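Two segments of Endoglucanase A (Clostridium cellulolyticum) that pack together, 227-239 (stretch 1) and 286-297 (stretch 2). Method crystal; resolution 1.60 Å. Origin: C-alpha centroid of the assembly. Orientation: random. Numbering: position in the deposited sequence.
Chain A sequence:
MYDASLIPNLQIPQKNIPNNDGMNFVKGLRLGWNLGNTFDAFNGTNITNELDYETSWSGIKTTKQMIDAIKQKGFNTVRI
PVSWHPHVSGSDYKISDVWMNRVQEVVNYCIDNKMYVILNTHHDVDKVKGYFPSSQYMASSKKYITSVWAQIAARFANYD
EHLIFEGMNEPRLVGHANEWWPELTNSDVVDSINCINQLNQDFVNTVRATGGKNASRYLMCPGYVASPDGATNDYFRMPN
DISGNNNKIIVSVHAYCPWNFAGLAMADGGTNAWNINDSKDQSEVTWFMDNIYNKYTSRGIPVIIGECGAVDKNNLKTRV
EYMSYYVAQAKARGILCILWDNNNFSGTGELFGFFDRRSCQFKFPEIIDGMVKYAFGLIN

Stretch 1 (227-239) SPDGATNDYFRMP
Stretch 2 (286-297) TWFMDNIYNKYT

How do the two backbones lie against each other? Stretch 2 is helical throughout, from Thr286 to Thr297, with a wider pi-type turn at 293-297. Stretch 1 opens with a short helix, 228-232, then turns through a type I beta turn from Asn233 to Phe236 and runs on in extended conformation. The two helices point nearly the same way, their axes 20° apart and 10.1 Å apart at closest approach. The register is set by Pro228 CA, 6.3 Å from Phe288 CA, and Thr232 CA, 6.8 Å from Lys295 CA. Ser227 (chi1 p) caps the short helix, its OG accepting from Gly230 N at 3.0 Å.

What does the first part of stretch 2 offer? Trp287 (chi1 p, chi2 -89°) starts sideways, but its indole end comes nearer, and Asp229 OD1 lies at the ring edge, 3.9 Å from Trp287 CZ3. Phe288 (chi1 p, chi2 -87°) points toward stretch 1, where Pro228 points back toward it; Pro228 CG and Phe288 CD2 meet at 3.8 Å, an apolar contact between buried residues.

How does Asn291 reach its polar neighbours? Its amide (chi1 m, chi2 -10°) stays 4.4 Å from the carboxylate, measured from Asn291 ND2 to Asp229 OD1, so water fills the gap. One water accepts from Asn291 ND2 at 2.8 Å, donates to Asp229 OD1 (chi1 m) at 3.0 Å and bonds to Thr232 OG1 at 2.9 Å. A second water also donates to Asp229 OD1, at 3.0 Å, and accepts weakly from Asn291 ND2 at 3.3 Å. Thr232 (chi1 p) brings its methyl CG2 within 4.3 Å of Asn291 CB.

What does Lys295 bond to at the end of the short helix? Its chain (t, p, t, m) carries the ammonium to the carbonyl of the last helical residue: Lys295 NZ donates a weak hydrogen bond to Thr232 O at 3.3 Å. It also donates to a water, 3.0 Å from Lys295 NZ, that in turn donates to Asn233 O at 3.1 Å and Phe236 O at 2.8 Å.

What makes Tyr296 the centre of the contact? It has the largest area covered by the other stretch, and its CA-to-CB bond points toward stretch 1 (chi1 m, chi2 -66°). Tyr296 OH donates to Ala231 O at 2.7 Å, with that oxygen near the ring plane. The rest of the ring meets apolar side chains: Phe236 (chi1 t, chi2 79°) places CE2 4.5 Å from Tyr296 CZ, and Met238 (t, p, p) brings CE to 3.4 Å from Tyr296 CE1.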

ATOM      1  N   SER A 227      10.130   0.829   3.338  1.00 10.38           N
ATOM      2  CA  SER A 227      10.628  -0.366   4.016  1.00 11.65           C
ATOM      3  C   SER A 227      10.422  -0.261   5.530  1.00 11.51           C
ATOM      4  O   SER A 227      10.230   0.835   6.074  1.00 11.33           O
ATOM      5  CB  SER A 227      12.110  -0.599   3.701  1.00 12.80           C
ATOM      6  OG  SER A 227      12.919   0.425   4.244  1.00 16.73           O
ATOM      7  N   PRO A 228      10.381  -1.408   6.226  1.00 13.34           N
ATOM      8  CA  PRO A 228      10.199  -1.369   7.680  1.00 13.79           C
ATOM      9  C   PRO A 228      11.339  -0.564   8.313  1.00 13.57           C
ATOM     10  O   PRO A 228      11.099   0.275   9.187  1.00 12.81           O
ATOM     11  CB  PRO A 228      10.270  -2.847   8.064  1.00 13.85           C
ATOM     12  CG  PRO A 228       9.684  -3.529   6.867  1.00 14.79           C
ATOM     13  CD  PRO A 228      10.348  -2.794   5.725  1.00 13.40           C
ATOM     14  N   ASP A 229      12.564  -0.779   7.831  1.00 13.07           N
ATOM     15  CA  ASP A 229      13.731  -0.058   8.341  1.00 15.20           C
ATOM     16  C   ASP A 229      13.660   1.434   8.042  1.00 14.36           C
ATOM     17  O   ASP A 229      14.170   2.248   8.810  1.00 16.26           O
ATOM     18  CB  ASP A 229      15.027  -0.642   7.777  1.00 18.74           C
ATOM     19  CG  ASP A 229      15.392  -1.979   8.406  1.00 22.21           C
ATOM     20  OD1 ASP A 229      14.988  -2.238   9.559  1.00 24.10           O
ATOM     21  OD2 ASP A 229      16.093  -2.773   7.747  1.00 24.90           O
ATOM     22  N   GLY A 230      13.031   1.797   6.928  1.00 12.21           N
ATOM     23  CA  GLY A 230      12.887   3.198   6.588  1.00 12.08           C
ATOM     24  C   GLY A 230      11.997   3.919   7.586  1.00 11.87           C
ATOM     25  O   GLY A 230      12.129   5.125   7.797  1.00 13.76           O
ATOM     26  N   ALA A 231      11.085   3.181   8.210  1.00 12.02           N
ATOM     27  CA  ALA A 231      10.171   3.769   9.179  1.00 13.35           C
ATOM     28  C   ALA A 231      10.653   3.654  10.625  1.00 13.49           C
ATOM     29  O   ALA A 231      10.274   4.466  11.472  1.00 14.35           O
ATOM     30  CB  ALA A 231       8.784   3.143   9.034  1.00 13.93           C
ATOM     31  N   THR A 232      11.476   2.652  10.915  1.00 14.94           N
ATOM     32  CA  THR A 232      11.952   2.456  12.277  1.00 16.84           C
ATOM     33  C   THR A 232      13.298   3.089  12.628  1.00 20.07           C
ATOM     34  O   THR A 232      13.617   3.226  13.812  1.00 22.33           O
ATOM     35  CB  THR A 232      11.968   0.960  12.663  1.00 14.98           C
ATOM     36  OG1 THR A 232      12.808   0.233  11.760  1.00 15.50           O
ATOM     37  CG2 THR A 232      10.555   0.384  12.623  1.00 13.28           C
ATOM     38  N   ASN A 233      14.083   3.473  11.623  1.00 20.56           N
ATOM     39  CA  ASN A 233      15.387   4.080  11.890  1.00 23.09           C
ATOM     40  C   ASN A 233      15.245   5.436  12.590  1.00 23.76           C
ATOM     41  O   ASN A 233      14.195   6.086  12.526  1.00 21.75           O
ATOM     42  CB  ASN A 233      16.233   4.202  10.608  1.00 23.85           C
ATOM     43  CG  ASN A 233      15.790   5.348   9.712  1.00 25.49           C
ATOM     44  OD1 ASN A 233      16.121   6.509   9.959  1.00 24.76           O
ATOM     45  ND2 ASN A 233      15.043   5.027   8.660  1.00 25.42           N
ATOM     46  N   ASP A 234      16.321   5.865  13.240  1.00 26.54           N
ATOM     47  CA  ASP A 234      16.330   7.116  13.986  1.00 29.20           C
ATOM     48  C   ASP A 234      16.136   8.389  13.174  1.00 28.04           C
ATOM     49  O   ASP A 234      15.702   9.400  13.720  1.00 28.47           O
ATOM     50  CB  ASP A 234      17.611   7.217  14.820  1.00 33.76           C
ATOM     51  CG  ASP A 234      17.743   6.081  15.827  1.00 36.33           C
ATOM     52  OD1 ASP A 234      16.738   5.749  16.498  1.00 36.37           O
ATOM     53  OD2 ASP A 234      18.855   5.520  15.938  1.00 38.31           O
ATOM     54  N   TYR A 235      16.466   8.352  11.887  1.00 27.02           N
ATOM     55  CA  TYR A 235      16.317   9.528  11.028  1.00 26.02           C
ATOM     56  C   TYR A 235      14.878   9.816  10.600  1.00 24.04           C
ATOM     57  O   TYR A 235      14.569  10.936  10.177  1.00 22.36           O
ATOM     58  CB  TYR A 235      17.216   9.413   9.794  1.00 30.25           C
ATOM     59  CG  TYR A 235      18.686   9.407  10.128  1.00 35.21           C
ATOM     60  CD1 TYR A 235      19.306  10.551  10.628  1.00 38.45           C
ATOM     61  CD2 TYR A 235      19.451   8.248   9.989  1.00 37.31           C
ATOM     62  CE1 TYR A 235      20.653  10.542  10.991  1.00 41.46           C
ATOM     63  CE2 TYR A 235      20.798   8.225  10.349  1.00 40.47           C
ATOM     64  CZ  TYR A 235      21.390   9.377  10.851  1.00 41.93           C
ATOM     65  OH  TYR A 235      22.712   9.370  11.230  1.00 44.95           O
ATOM     66  N   PHE A 236      14.002   8.816  10.694  1.00 20.08           N
ATOM     67  CA  PHE A 236      12.601   9.000  10.312  1.00 19.31           C
ATOM     68  C   PHE A 236      11.897   9.941  11.282  1.00 20.92           C
ATOM     69  O   PHE A 236      11.966   9.755  12.500  1.00 22.59           O
ATOM     70  CB  PHE A 236      11.858   7.656  10.273  1.00 16.93           C
ATOM     71  CG  PHE A 236      10.407   7.774   9.867  1.00 16.24           C
ATOM     72  CD1 PHE A 236      10.053   7.922   8.530  1.00 15.10           C
ATOM     73  CD2 PHE A 236       9.398   7.745  10.824  1.00 15.91           C
ATOM     74  CE1 PHE A 236       8.716   8.041   8.152  1.00 15.26           C
ATOM     75  CE2 PHE A 236       8.052   7.864  10.458  1.00 16.21           C
ATOM     76  CZ  PHE A 236       7.710   8.012   9.121  1.00 15.79           C
ATOM     77  N   ARG A 237      11.211  10.941  10.741  1.00 19.49           N
ATOM     78  CA  ARG A 237      10.489  11.900  11.562  1.00 21.97           C
ATOM     79  C   ARG A 237       9.022  11.996  11.165  1.00 20.57           C
ATOM     80  O   ARG A 237       8.695  12.311  10.020  1.00 19.14           O
ATOM     81  CB  ARG A 237      11.141  13.279  11.461  1.00 26.53           C
ATOM     82  CG  ARG A 237      12.487  13.390  12.159  1.00 30.58           C
ATOM     83  CD  ARG A 237      13.073  14.775  11.964  1.00 36.05           C
ATOM     84  NE  ARG A 237      12.113  15.828  12.298  1.00 40.58           N
ATOM     85  CZ  ARG A 237      12.361  17.130  12.188  1.00 43.14           C
ATOM     86  NH1 ARG A 237      13.547  17.553  11.757  1.00 43.85           N
ATOM     87  NH2 ARG A 237      11.419  18.014  12.502  1.00 43.78           N
ATOM     88  N   MET A 238       8.139  11.707  12.113  1.00 19.52           N
ATOM     89  CA  MET A 238       6.705  11.780  11.873  1.00 19.72           C
ATOM     90  C   MET A 238       6.350  13.247  11.649  1.00 17.41           C
ATOM     91  O   MET A 238       6.822  14.116  12.376  1.00 16.88           O
ATOM     92  CB  MET A 238       5.954  11.272  13.099  1.00 24.22           C
ATOM     93  CG  MET A 238       4.608  10.660  12.790  1.00 30.87           C
ATOM     94  SD  MET A 238       4.816   8.937  12.355  1.00 32.56           S
ATOM     95  CE  MET A 238       5.083   8.282  13.973  1.00 32.15           C
ATOM     96  N   PRO A 239       5.498  13.542  10.655  1.00 17.76           N
ATOM     97  CA  PRO A 239       5.105  14.927  10.371  1.00 17.76           C
ATOM     98  C   PRO A 239       4.331  15.604  11.505  1.00 17.03           C
ATOM     99  O   PRO A 239       3.581  14.953  12.236  1.00 16.05           O
ATOM    100  CB  PRO A 239       4.200  14.785   9.139  1.00 17.76           C
ATOM    101  CG  PRO A 239       4.625  13.498   8.525  1.00 19.96           C
ATOM    102  CD  PRO A 239       4.854  12.616   9.708  1.00 18.77           C
ATOM    103  N   THR A 286       8.392 -12.518  11.149  1.00 15.49           N
ATOM    104  CA  THR A 286       8.188 -11.753  12.376  1.00 15.24           C
ATOM    105  C   THR A 286       9.213 -10.680  12.770  1.00 15.31           C
ATOM    106  O   THR A 286       8.862  -9.739  13.487  1.00 14.98           O
ATOM    107  CB  THR A 286       7.975 -12.700  13.582  1.00 15.98           C
ATOM    108  OG1 THR A 286       9.126 -13.537  13.747  1.00 15.89           O
ATOM    109  CG2 THR A 286       6.734 -13.569  13.367  1.00 16.96           C
ATOM    110  N   TRP A 287      10.454 -10.781  12.294  1.00 14.76           N
ATOM    111  CA  TRP A 287      11.472  -9.801  12.683  1.00 15.57           C
ATOM    112  C   TRP A 287      11.038  -8.351  12.493  1.00 13.61           C
ATOM    113  O   TRP A 287      11.079  -7.557  13.438  1.00 14.58           O
ATOM    114  CB  TRP A 287      12.814 -10.060  11.975  1.00 18.93           C
ATOM    115  CG  TRP A 287      12.884  -9.558  10.557  1.00 23.93           C
ATOM    116  CD1 TRP A 287      12.524 -10.238   9.429  1.00 23.91           C
ATOM    117  CD2 TRP A 287      13.286  -8.245  10.126  1.00 25.58           C
ATOM    118  NE1 TRP A 287      12.663  -9.430   8.325  1.00 26.92           N
ATOM    119  CE2 TRP A 287      13.129  -8.202   8.721  1.00 26.86           C
ATOM    120  CE3 TRP A 287      13.755  -7.101  10.790  1.00 25.47           C
ATOM    121  CZ2 TRP A 287      13.423  -7.055   7.964  1.00 27.42           C
ATOM    122  CZ3 TRP A 287      14.045  -5.958  10.038  1.00 26.23           C
ATOM    123  CH2 TRP A 287      13.877  -5.947   8.639  1.00 26.83           C
ATOM    124  N   PHE A 288      10.559  -8.012  11.300  1.00 13.04           N
ATOM    125  CA  PHE A 288      10.151  -6.637  11.046  1.00 11.90           C
ATOM    126  C   PHE A 288       8.864  -6.269  11.772  1.00 11.37           C
ATOM    127  O   PHE A 288       8.664  -5.106  12.143  1.00 12.38           O
ATOM    128  CB  PHE A 288      10.068  -6.336   9.539  1.00 12.64           C
ATOM    129  CG  PHE A 288       8.852  -6.900   8.857  1.00 13.78           C
ATOM    130  CD1 PHE A 288       8.858  -8.194   8.349  1.00 15.22           C
ATOM    131  CD2 PHE A 288       7.697  -6.131   8.726  1.00 14.26           C
ATOM    132  CE1 PHE A 288       7.727  -8.717   7.723  1.00 15.71           C
ATOM    133  CE2 PHE A 288       6.568  -6.645   8.105  1.00 15.60           C
ATOM    134  CZ  PHE A 288       6.585  -7.943   7.603  1.00 15.47           C
ATOM    135  N   MET A 289       8.002  -7.258  11.999  1.00 10.44           N
ATOM    136  CA  MET A 289       6.750  -7.015  12.705  1.00 10.11           C
ATOM    137  C   MET A 289       7.025  -6.658  14.160  1.00  9.38           C
ATOM    138  O   MET A 289       6.338  -5.812  14.730  1.00 11.08           O
ATOM    139  CB  MET A 289       5.825  -8.227  12.613  1.00 11.15           C
ATOM    140  CG  MET A 289       5.380  -8.509  11.201  1.00 12.60           C
ATOM    141  SD  MET A 289       4.037  -9.675  11.130  1.00 13.00           S
ATOM    142  CE  MET A 289       3.810  -9.839   9.311  1.00 12.84           C
ATOM    143  N   ASP A 290       8.028  -7.299  14.757  1.00 10.56           N
ATOM    144  CA  ASP A 290       8.393  -7.012  16.141  1.00 11.71           C
ATOM    145  C   ASP A 290       8.954  -5.596  16.236  1.00 11.20           C
ATOM    146  O   ASP A 290       8.657  -4.866  17.182  1.00 11.95           O
ATOM    147  CB  ASP A 290       9.401  -8.032  16.672  1.00 12.25           C
ATOM    148  CG  ASP A 290       8.754  -9.357  17.046  1.00 15.94           C
ATOM    149  OD1 ASP A 290       7.552  -9.371  17.383  1.00 15.76           O
ATOM    150  OD2 ASP A 290       9.452 -10.388  17.004  1.00 19.09           O
ATOM    151  N   ASN A 291       9.743  -5.200  15.241  1.00 11.69           N
ATOM    152  CA  ASN A 291      10.300  -3.845  15.209  1.00 13.44           C
ATOM    153  C   ASN A 291       9.158  -2.836  15.159  1.00 12.47           C
ATOM    154  O   ASN A 291       9.163  -1.835  15.880  1.00 11.01           O
ATOM    155  CB  ASN A 291      11.196  -3.651  13.980  1.00 14.59           C
ATOM    156  CG  ASN A 291      12.511  -4.384  14.097  1.00 17.14           C
ATOM    157  OD1 ASN A 291      12.847  -4.904  15.165  1.00 17.98           O
ATOM    158  ND2 ASN A 291      13.261  -4.438  13.004  1.00 18.51           N
ATOM    159  N   ILE A 292       8.176  -3.116  14.309  1.00 11.13           N
ATOM    160  CA  ILE A 292       7.017  -2.249  14.159  1.00 11.20           C
ATOM    161  C   ILE A 292       6.194  -2.191  15.446  1.00 10.43           C
ATOM    162  O   ILE A 292       5.752  -1.109  15.862  1.00  9.48           O
ATOM    163  CB  ILE A 292       6.135  -2.709  12.972  1.00 12.53           C
ATOM    164  CG1 ILE A 292       6.879  -2.473  11.653  1.00 14.50           C
ATOM    165  CG2 ILE A 292       4.802  -1.967  12.975  1.00 12.75           C
ATOM    166  CD1 ILE A 292       6.195  -3.086  10.450  1.00 18.18           C
ATOM    167  N   TYR A 293       6.004  -3.342  16.082  1.00  9.89           N
ATOM    168  CA  TYR A 293       5.242  -3.403  17.325  1.00 10.12           C
ATOM    169  C   TYR A 293       5.906  -2.570  18.420  1.00 10.30           C
ATOM    170  O   TYR A 293       5.267  -1.731  19.055  1.00 10.54           O
ATOM    171  CB  TYR A 293       5.113  -4.851  17.808  1.00 10.33           C
ATOM    172  CG  TYR A 293       4.403  -4.981  19.137  1.00 11.50           C
ATOM    173  CD1 TYR A 293       3.037  -4.729  19.236  1.00 11.93           C
ATOM    174  CD2 TYR A 293       5.095  -5.338  20.297  1.00 11.00           C
ATOM    175  CE1 TYR A 293       2.367  -4.827  20.453  1.00 13.16           C
ATOM    176  CE2 TYR A 293       4.436  -5.440  21.521  1.00 11.11           C
ATOM    177  CZ  TYR A 293       3.071  -5.181  21.591  1.00 12.95           C
ATOM    178  OH  TYR A 293       2.397  -5.252  22.791  1.00 14.87           O
ATOM    179  N   ASN A 294       7.196  -2.800  18.623  1.00 11.15           N
ATOM    180  CA  ASN A 294       7.951  -2.094  19.648  1.00 12.52           C
ATOM    181  C   ASN A 294       8.033  -0.594  19.441  1.00 12.67           C
ATOM    182  O   ASN A 294       7.883   0.180  20.387  1.00 13.29           O
ATOM    183  CB  ASN A 294       9.357  -2.680  19.766  1.00 14.29           C
ATOM    184  CG  ASN A 294       9.348  -4.118  20.254  1.00 17.72           C
ATOM    185  OD1 ASN A 294       8.472  -4.518  21.027  1.00 18.95           O
ATOM    186  ND2 ASN A 294      10.318  -4.903  19.804  1.00 20.60           N
ATOM    187  N   LYS A 295       8.224  -0.183  18.195  1.00 11.29           N
ATOM    188  CA  LYS A 295       8.355   1.226  17.879  1.00 12.53           C
ATOM    189  C   LYS A 295       7.039   1.983  17.743  1.00 12.12           C
ATOM    190  O   LYS A 295       6.950   3.154  18.123  1.00 12.53           O
ATOM    191  CB  LYS A 295       9.190   1.381  16.602  1.00 16.10           C
ATOM    192  CG  LYS A 295       9.499   2.813  16.200  1.00 23.58           C
ATOM    193  CD  LYS A 295      10.296   3.529  17.272  1.00 29.50           C
ATOM    194  CE  LYS A 295      10.649   4.955  16.854  1.00 34.48           C
ATOM    195  NZ  LYS A 295      11.612   4.989  15.706  1.00 37.53           N
ATOM    196  N   TYR A 296       6.002   1.316  17.251  1.00  9.01           N
ATOM    197  CA  TYR A 296       4.741   2.002  17.016  1.00  8.73           C
ATOM    198  C   TYR A 296       3.451   1.460  17.608  1.00  8.11           C
ATOM    199  O   TYR A 296       2.835   2.117  18.453  1.00  8.96           O
ATOM    200  CB  TYR A 296       4.523   2.203  15.508  1.00 10.15           C
ATOM    201  CG  TYR A 296       5.545   3.094  14.833  1.00  8.99           C
ATOM    202  CD1 TYR A 296       5.624   4.450  15.145  1.00 11.23           C
ATOM    203  CD2 TYR A 296       6.441   2.580  13.891  1.00 10.63           C
ATOM    204  CE1 TYR A 296       6.564   5.276  14.544  1.00 11.75           C
ATOM    205  CE2 TYR A 296       7.393   3.404  13.275  1.00 11.33           C
ATOM    206  CZ  TYR A 296       7.444   4.752  13.613  1.00 12.73           C
ATOM    207  OH  TYR A 296       8.363   5.594  13.039  1.00 14.16           O
ATOM    208  N   THR A 297       3.009   0.290  17.149  1.00  7.64           N
ATOM    209  CA  THR A 297       1.723  -0.235  17.605  1.00  7.43           C
ATOM    210  C   THR A 297       1.562  -0.489  19.105  1.00  7.71           C
ATOM    211  O   THR A 297       0.490  -0.236  19.654  1.00  9.96           O
ATOM    212  CB  THR A 297       1.239  -1.434  16.752  1.00  6.09           C
ATOM    213  OG1 THR A 297       2.171  -2.513  16.850  1.00  8.96           O
ATOM    214  CG2 THR A 297       1.114  -1.021  15.288  1.00  6.79           C
TER
HETATM  215  O   HOH W   1      12.424  -2.575  11.044  1.00 23.60           O
HETATM  216  O   HOH W   2      16.259  -4.083  11.613  1.00 55.97           O
HETATM  217  O   HOH W   3      12.087   7.516  14.206  1.00 40.35           O